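Local atomic coordinates of 5-formyltetrahydrofolate cyclo-ligase family protein (Bacillus anthracis, PDB entry 2JCB), a protein that probably catalyses the ATP- and magnesium-dependent cyclisation of 5-formyltetrahydrofolate to 5,10-methenyltetrahydrofolate in folate metabolism. Residues G141-L155 with I175-I187. Residues are numbered along the deposited sequence; the frame is centred on the assembly and turned at random.
With MG (magnesium ion), chain E; ADP (adenosine-5'-diphosphate), chain C; PO4 (phosphate ion), chain D.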
loop_
_atom_site.group_PDB
_atom_site.type_symbol
_atom_site.label_atom_id
_atom_site.label_comp_id
_atom_site.label_asym_id
_atom_site.label_seq_id
_atom_site.Cartn_x
_atom_site.Cartn_y
_atom_site.Cartn_z
ATOM N N GLY A 141 -2.524 12.196 -6.266
ATOM C CA GLY A 141 -1.662 11.382 -5.426
ATOM C C GLY A 141 -2.005 11.481 -3.954
ATOM O O GLY A 141 -1.306 10.896 -3.143
ATOM N N GLU A 142 -3.096 12.191 -3.617
ATOM C CA GLU A 142 -3.527 12.332 -2.203
ATOM C C GLU A 142 -4.134 11.021 -1.786
ATOM O O GLU A 142 -4.560 10.229 -2.622
ATOM C CB GLU A 142 -4.513 13.473 -2.016
ATOM C CG GLU A 142 -3.863 14.781 -2.464
ATOM C CD GLU A 142 -4.852 15.818 -2.920
ATOM O OE1 GLU A 142 -5.868 15.450 -3.539
ATOM O OE2 GLU A 142 -4.612 17.021 -2.681
ATOM N N ARG A 143 -4.087 10.767 -0.490
ATOM C CA ARG A 143 -4.290 9.418 0.026
ATOM C C ARG A 143 -4.966 9.424 1.398
ATOM O O ARG A 143 -4.619 10.217 2.282
ATOM C CB ARG A 143 -2.969 8.637 0.047
ATOM C CG ARG A 143 -3.074 7.352 0.790
ATOM C CD ARG A 143 -1.726 6.618 0.801
ATOM N NE ARG A 143 -1.827 5.550 1.759
ATOM C CZ ARG A 143 -1.645 5.647 3.081
ATOM N NH1 ARG A 143 -1.848 4.556 3.814
ATOM N NH2 ARG A 143 -1.334 6.795 3.673
ATOM N N ILE A 144 -6.029 8.642 1.508
ATOM C CA ILE A 144 -6.587 8.249 2.809
ATOM C C ILE A 144 -6.237 6.771 3.034
ATOM O O ILE A 144 -6.484 5.931 2.156
ATOM C CB ILE A 144 -8.141 8.402 2.857
ATOM C CG1 ILE A 144 -8.575 9.862 2.752
ATOM C CG2 ILE A 144 -8.670 7.862 4.219
ATOM C CD1 ILE A 144 -10.044 10.028 2.499
ATOM N N GLY A 145 -5.662 6.473 4.201
ATOM C CA GLY A 145 -5.377 5.087 4.573
ATOM C C GLY A 145 -6.437 4.608 5.569
ATOM O O GLY A 145 -7.603 5.022 5.525
ATOM N N TYR A 146 -5.995 3.764 6.503
ATOM C CA TYR A 146 -6.889 3.067 7.451
ATOM C C TYR A 146 -7.072 3.738 8.777
ATOM O O TYR A 146 -7.911 3.319 9.585
ATOM C CB TYR A 146 -6.389 1.607 7.654
ATOM C CG TYR A 146 -6.641 0.811 6.430
ATOM C CD1 TYR A 146 -7.904 0.283 6.160
ATOM C CD2 TYR A 146 -5.643 0.665 5.491
ATOM C CE1 TYR A 146 -8.131 -0.416 4.988
ATOM C CE2 TYR A 146 -5.860 -0.015 4.314
ATOM C CZ TYR A 146 -7.099 -0.547 4.076
ATOM O OH TYR A 146 -7.256 -1.223 2.883
ATOM N N GLY A 147 -6.337 4.825 9.000
ATOM C CA GLY A 147 -6.513 5.623 10.181
ATOM C C GLY A 147 -5.341 5.690 11.139
ATOM O O GLY A 147 -5.355 6.523 12.056
ATOM N N GLY A 148 -4.351 4.813 10.949
ATOM C CA GLY A 148 -3.170 4.785 11.835
ATOM C C GLY A 148 -2.123 5.868 11.574
ATOM O O GLY A 148 -1.348 6.216 12.458
ATOM N N GLY A 149 -2.089 6.362 10.330
ATOM C CA GLY A 149 -1.128 7.364 9.925
ATOM C C GLY A 149 0.275 6.803 9.827
ATOM O O GLY A 149 1.243 7.534 9.927
ATOM N N TYR A 150 0.390 5.498 9.659
ATOM C CA TYR A 150 1.717 4.882 9.515
ATOM C C TYR A 150 2.523 5.364 8.295
ATOM O O TYR A 150 3.706 5.718 8.414
ATOM C CB TYR A 150 1.626 3.347 9.427
ATOM C CG TYR A 150 1.396 2.691 10.767
ATOM C CD1 TYR A 150 2.458 2.457 11.648
ATOM C CD2 TYR A 150 0.116 2.256 11.116
ATOM C CE1 TYR A 150 2.264 1.799 12.838
ATOM C CE2 TYR A 150 -0.106 1.630 12.341
ATOM C CZ TYR A 150 0.982 1.389 13.186
ATOM O OH TYR A 150 0.781 0.773 14.390
ATOM N N TYR A 151 1.896 5.353 7.133
ATOM C CA TYR A 151 2.614 5.784 5.929
ATOM C C TYR A 151 2.863 7.277 5.907
ATOM O O TYR A 151 3.919 7.703 5.450
ATOM C CB TYR A 151 1.976 5.269 4.632
ATOM C CG TYR A 151 2.353 3.809 4.387
ATOM C CD1 TYR A 151 1.684 2.771 5.047
ATOM C CD2 TYR A 151 3.466 3.473 3.596
ATOM C CE1 TYR A 151 2.093 1.412 4.845
ATOM C CE2 TYR A 151 3.874 2.131 3.378
ATOM C CZ TYR A 151 3.165 1.120 4.023
ATOM O OH TYR A 151 3.524 -0.164 3.842
ATOM N N ASP A 152 1.923 8.071 6.458
ATOM C CA ASP A 152 2.137 9.494 6.553
ATOM C C ASP A 152 3.453 9.780 7.305
ATOM O O ASP A 152 4.206 10.646 6.890
ATOM C CB ASP A 152 0.952 10.168 7.246
ATOM C CG ASP A 152 -0.230 10.375 6.305
ATOM O OD1 ASP A 152 -0.052 10.337 5.055
ATOM O OD2 ASP A 152 -1.356 10.575 6.789
ATOM N N ARG A 153 3.731 9.011 8.381
ATOM C CA ARG A 153 4.918 9.220 9.190
ATOM C C ARG A 153 6.147 8.688 8.463
ATOM O O ARG A 153 7.196 9.320 8.433
ATOM C CB ARG A 153 4.754 8.534 10.546
ATOM C CG ARG A 153 3.715 9.182 11.427
ATOM C CD ARG A 153 3.630 8.404 12.725
ATOM N NE ARG A 153 2.850 9.033 13.782
ATOM C CZ ARG A 153 1.522 9.017 13.818
ATOM N NH1 ARG A 153 0.893 9.549 14.855
ATOM N NH2 ARG A 153 0.838 8.450 12.815
ATOM N N TYR A 154 6.010 7.490 7.916
ATOM C CA TYR A 154 7.111 6.809 7.234
ATOM C C TYR A 154 7.583 7.577 5.994
ATOM O O TYR A 154 8.777 7.730 5.780
ATOM C CB TYR A 154 6.673 5.417 6.802
ATOM C CG TYR A 154 7.751 4.668 6.087
ATOM C CD1 TYR A 154 8.763 4.031 6.804
ATOM C CD2 TYR A 154 7.774 4.583 4.697
ATOM C CE1 TYR A 154 9.754 3.350 6.184
ATOM C CE2 TYR A 154 8.802 3.893 4.039
ATOM C CZ TYR A 154 9.784 3.275 4.797
ATOM O OH TYR A 154 10.785 2.557 4.207
ATOM N N LEU A 155 6.638 8.088 5.223
ATOM C CA LEU A 155 6.985 8.771 3.969
ATOM C C LEU A 155 7.716 10.099 4.157
ATOM O O LEU A 155 8.279 10.627 3.191
ATOM C CB LEU A 155 5.771 8.911 3.033
ATOM C CG LEU A 155 5.239 7.593 2.493
ATOM C CD1 LEU A 155 3.942 7.858 1.728
ATOM C CD2 LEU A 155 6.288 6.872 1.653
ATOM N N ILE A 175 -10.212 14.691 -1.309
ATOM C CA ILE A 175 -9.852 14.195 0.005
ATOM C C ILE A 175 -9.458 15.410 0.819
ATOM O O ILE A 175 -8.776 16.302 0.295
ATOM C CB ILE A 175 -8.661 13.186 -0.109
ATOM C CG1 ILE A 175 -9.121 11.870 -0.729
ATOM C CG2 ILE A 175 -8.005 12.943 1.265
ATOM C CD1 ILE A 175 -7.982 10.871 -0.836
ATOM N N PRO A 176 -9.942 15.499 2.088
ATOM C CA PRO A 176 -9.658 16.655 2.950
ATOM C C PRO A 176 -8.274 16.478 3.575
ATOM O O PRO A 176 -8.172 15.952 4.690
ATOM C CB PRO A 176 -10.751 16.577 4.027
ATOM C CG PRO A 176 -11.211 15.123 4.036
ATOM C CD PRO A 176 -10.737 14.452 2.775
ATOM N N VAL A 177 -7.223 16.870 2.858
ATOM C CA VAL A 177 -5.864 16.592 3.306
ATOM C C VAL A 177 -5.399 17.542 4.404
ATOM O O VAL A 177 -5.635 18.733 4.353
ATOM C CB VAL A 177 -4.808 16.518 2.145
ATOM C CG1 VAL A 177 -5.197 15.469 1.110
ATOM C CG2 VAL A 177 -4.587 17.844 1.505
ATOM N N GLU A 178 -4.744 16.971 5.403
ATOM C CA GLU A 178 -4.137 17.705 6.480
ATOM C C GLU A 178 -2.639 17.893 6.195
ATOM O O GLU A 178 -2.086 17.223 5.312
ATOM C CB GLU A 178 -4.397 16.937 7.760
ATOM C CG GLU A 178 -5.851 16.519 7.878
ATOM C CD GLU A 178 -6.215 15.902 9.231
ATOM O OE1 GLU A 178 -6.217 16.619 10.245
ATOM O OE2 GLU A 178 -6.513 14.683 9.253
ATOM N N PRO A 179 -1.979 18.811 6.933
ATOM C CA PRO A 179 -0.578 19.143 6.638
ATOM C C PRO A 179 0.350 17.946 6.684
ATOM O O PRO A 179 1.279 17.874 5.886
ATOM C CB PRO A 179 -0.189 20.152 7.725
ATOM C CG PRO A 179 -1.437 20.533 8.436
ATOM C CD PRO A 179 -2.537 19.588 8.055
ATOM N N PHE A 180 0.085 16.996 7.581
ATOM C CA PHE A 180 0.846 15.722 7.628
ATOM C C PHE A 180 0.516 14.611 6.583
ATOM O O PHE A 180 1.183 13.602 6.558
ATOM C CB PHE A 180 0.678 15.121 9.029
ATOM C CG PHE A 180 -0.765 14.944 9.422
ATOM C CD1 PHE A 180 -1.524 13.882 8.872
ATOM C CD2 PHE A 180 -1.388 15.876 10.286
ATOM C CE1 PHE A 180 -2.858 13.727 9.182
ATOM C CE2 PHE A 180 -2.731 15.719 10.614
ATOM C CZ PHE A 180 -3.461 14.641 10.073
ATOM N N ASP A 181 -0.525 14.762 5.773
ATOM C CA ASP A 181 -0.878 13.762 4.762
ATOM C C ASP A 181 0.166 13.769 3.649
ATOM O O ASP A 181 0.441 14.824 3.081
ATOM C CB ASP A 181 -2.273 14.056 4.217
ATOM C CG ASP A 181 -3.377 13.617 5.172
ATOM O OD1 ASP A 181 -3.161 12.650 5.922
ATOM O OD2 ASP A 181 -4.444 14.231 5.208
ATOM N N LYS A 182 0.765 12.613 3.394
ATOM C CA LYS A 182 1.785 12.443 2.338
ATOM C C LYS A 182 1.142 11.907 1.078
ATOM O O LYS A 182 0.266 11.032 1.125
ATOM C CB LYS A 182 2.911 11.540 2.804
ATOM C CG LYS A 182 3.704 12.133 4.030
ATOM C CD LYS A 182 4.405 13.456 3.726
ATOM C CE LYS A 182 5.786 13.225 3.129
ATOM N NZ LYS A 182 6.479 14.516 2.870
ATOM N N ASN A 183 1.594 12.401 -0.068
ATOM C CA ASN A 183 1.078 11.925 -1.365
ATOM C C ASN A 183 1.935 10.818 -1.931
ATOM O O ASN A 183 3.104 10.714 -1.601
ATOM C CB ASN A 183 1.102 13.083 -2.378
ATOM C CG ASN A 183 0.095 14.165 -2.056
ATOM O OD1 ASN A 183 -0.748 14.026 -1.160
ATOM N ND2 ASN A 183 0.184 15.284 -2.780
ATOM N N VAL A 184 1.364 10.039 -2.838
ATOM C CA VAL A 184 2.121 8.991 -3.569
ATOM C C VAL A 184 2.399 9.498 -4.997
ATOM O O VAL A 184 1.669 10.347 -5.488
ATOM C CB VAL A 184 1.393 7.624 -3.619
ATOM C CG1 VAL A 184 1.296 7.030 -2.215
ATOM C CG2 VAL A 184 -0.027 7.746 -4.212
ATOM N N GLU A 185 3.446 8.978 -5.625
ATOM C CA GLU A 185 3.886 9.462 -6.930
ATOM C C GLU A 185 3.087 8.902 -8.107
ATOM O O GLU A 185 3.092 9.484 -9.184
ATOM C CB GLU A 185 5.358 9.127 -7.162
ATOM C CG GLU A 185 6.235 9.970 -6.300
ATOM C CD GLU A 185 7.693 9.507 -6.342
ATOM O OE1 GLU A 185 8.000 8.334 -6.679
ATOM O OE2 GLU A 185 8.541 10.330 -6.007
ATOM N N LYS A 186 2.505 7.743 -7.929
ATOM C CA LYS A 186 1.785 7.079 -9.030
ATOM C C LYS A 186 0.716 6.180 -8.471
ATOM O O LYS A 186 0.911 5.540 -7.419
ATOM C CB LYS A 186 2.766 6.194 -9.804
ATOM C CG LYS A 186 2.059 5.425 -10.997
ATOM C CD LYS A 186 3.026 4.539 -11.748
ATOM C CE LYS A 186 3.885 5.368 -12.715
ATOM N NZ LYS A 186 4.799 4.506 -13.531
ATOM N N ILE A 187 -0.420 6.119 -9.160
ATOM C CA ILE A 187 -1.516 5.217 -8.753
ATOM C C ILE A 187 -1.797 4.363 -10.028
ATOM O O ILE A 187 -1.941 4.925 -11.129
ATOM C CB ILE A 187 -2.796 5.946 -8.226
ATOM C CG1 ILE A 187 -2.456 6.825 -6.988
ATOM C CG2 ILE A 187 -3.893 4.924 -7.849
ATOM C CD1 ILE A 187 -3.186 8.068 -6.937
HETATM MG MG MG E . -3.226 10.563 6.346
HETATM P PB ADP C . -4.499 7.817 7.422
HETATM O O1B ADP C . -4.098 6.402 7.828
HETATM O O2B ADP C . -5.719 7.810 6.577
HETATM O O3B ADP C . -3.261 8.499 6.880
HETATM P PA ADP C . -4.723 10.086 9.251
HETATM O O1A ADP C . -4.223 10.965 8.135
HETATM O O2A ADP C . -5.917 10.535 9.931
HETATM O O3A ADP C . -4.913 8.542 8.790
HETATM O "O5'" ADP C . -3.571 10.052 10.385
HETATM C "C5'" ADP C . -3.948 9.414 11.625
HETATM C "C4'" ADP C . -3.256 10.055 12.802
HETATM O "O4'" ADP C . -1.862 10.054 12.540
HETATM C "C3'" ADP C . -3.710 11.504 12.938
HETATM O "O3'" ADP C . -4.218 11.657 14.248
HETATM C "C2'" ADP C . -2.456 12.323 12.705
HETATM O "O2'" ADP C . -2.292 13.308 13.684
HETATM C "C1'" ADP C . -1.313 11.334 12.844
HETATM N N9 ADP C . -0.135 11.639 11.990
HETATM C C8 ADP C . -0.043 11.427 10.664
HETATM N N7 ADP C . 1.184 11.778 10.213
HETATM C C5 ADP C . 1.908 12.228 11.240
HETATM C C6 ADP C . 3.295 12.728 11.431
HETATM N N6 ADP C . 4.148 12.838 10.392
HETATM N N1 ADP C . 3.687 13.024 12.671
HETATM C C2 ADP C . 2.848 12.934 13.723
HETATM N N3 ADP C . 1.587 12.468 13.622
HETATM C C4 ADP C . 1.058 12.089 12.430
HETATM P P PO4 D . -1.760 3.791 7.139
HETATM O O1 PO4 D . -0.749 4.584 6.606
HETATM O O2 PO4 D . -3.168 4.267 6.903
HETATM O O3 PO4 D . -1.691 2.356 6.538
HETATM O O4 PO4 D . -1.687 3.712 8.660
HETATM O O HOH W 1 -8.452 16.436 -2.673
HETATM O O HOH W 2 0.274 8.818 2.782
HETATM O O HOH W 3 -2.182 12.394 1.042
HETATM O O HOH W 4 -5.847 12.058 3.653
HETATM O O HOH W 5 -5.354 10.420 5.549
HETATM O O HOH W 6 -2.646 10.211 4.340
HETATM O O HOH W 7 3.564 13.183 7.598
#
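Asp152 and Asp181 bring one carboxylate oxygen each to the same magnesium ion, Asp152 OD2 at 1.9 Å and Asp181 OD1 at 2.1 Å. ADP O3B and O1A and two waters complete six-fold coordination, making this the enzyme's magnesium-ADP site. Aspartate suits both places, being short and anionic.

Hydrogen bonds set these ligands. Lys182 N reaches Asp152 OD1 almost straight (2.9 Å, 177°) but from above the carboxylate plane, while Glu178 N holds Asp181 OD2. Farther along, Val184 N donates to Gly141 O at 2.8 Å. Gly141, with positive phi (82°), lays its CA against Val184 O in a CA-H...O contact, which suits a residue lacking a side chain. One water links Arg143 NH2, Asp152 OD1 and Lys182 O.

The glycine-rich loop 145-149, ending at the helix N-cap Gly149, gives ADP O1B the amides of Gly147 and Gly149. Arg143, its NE bonded to Pro133 O, joins the Tyr151 amide in holding a phosphate ion, probably from the crystallisation liquor. The flat Phe180 ring lays one face against ADP C2' and turns its edge to Asp152 OD2.

Branched Ile144 and Ile175 pack tightly, CG1 on CG2 (3.5 Å). Lys182 bends so that CE nears Leu155 O, with CB and CG beside Leu155 CB.

Helix 6-26 covers Ile144 and supplies Lys13 to Asp181; strand 143-144 pairs with 136-137, Leu155 and Val184 rest on strand 161-165, and segment 175-187 runs into strand 186-189 of the main mixed sheet.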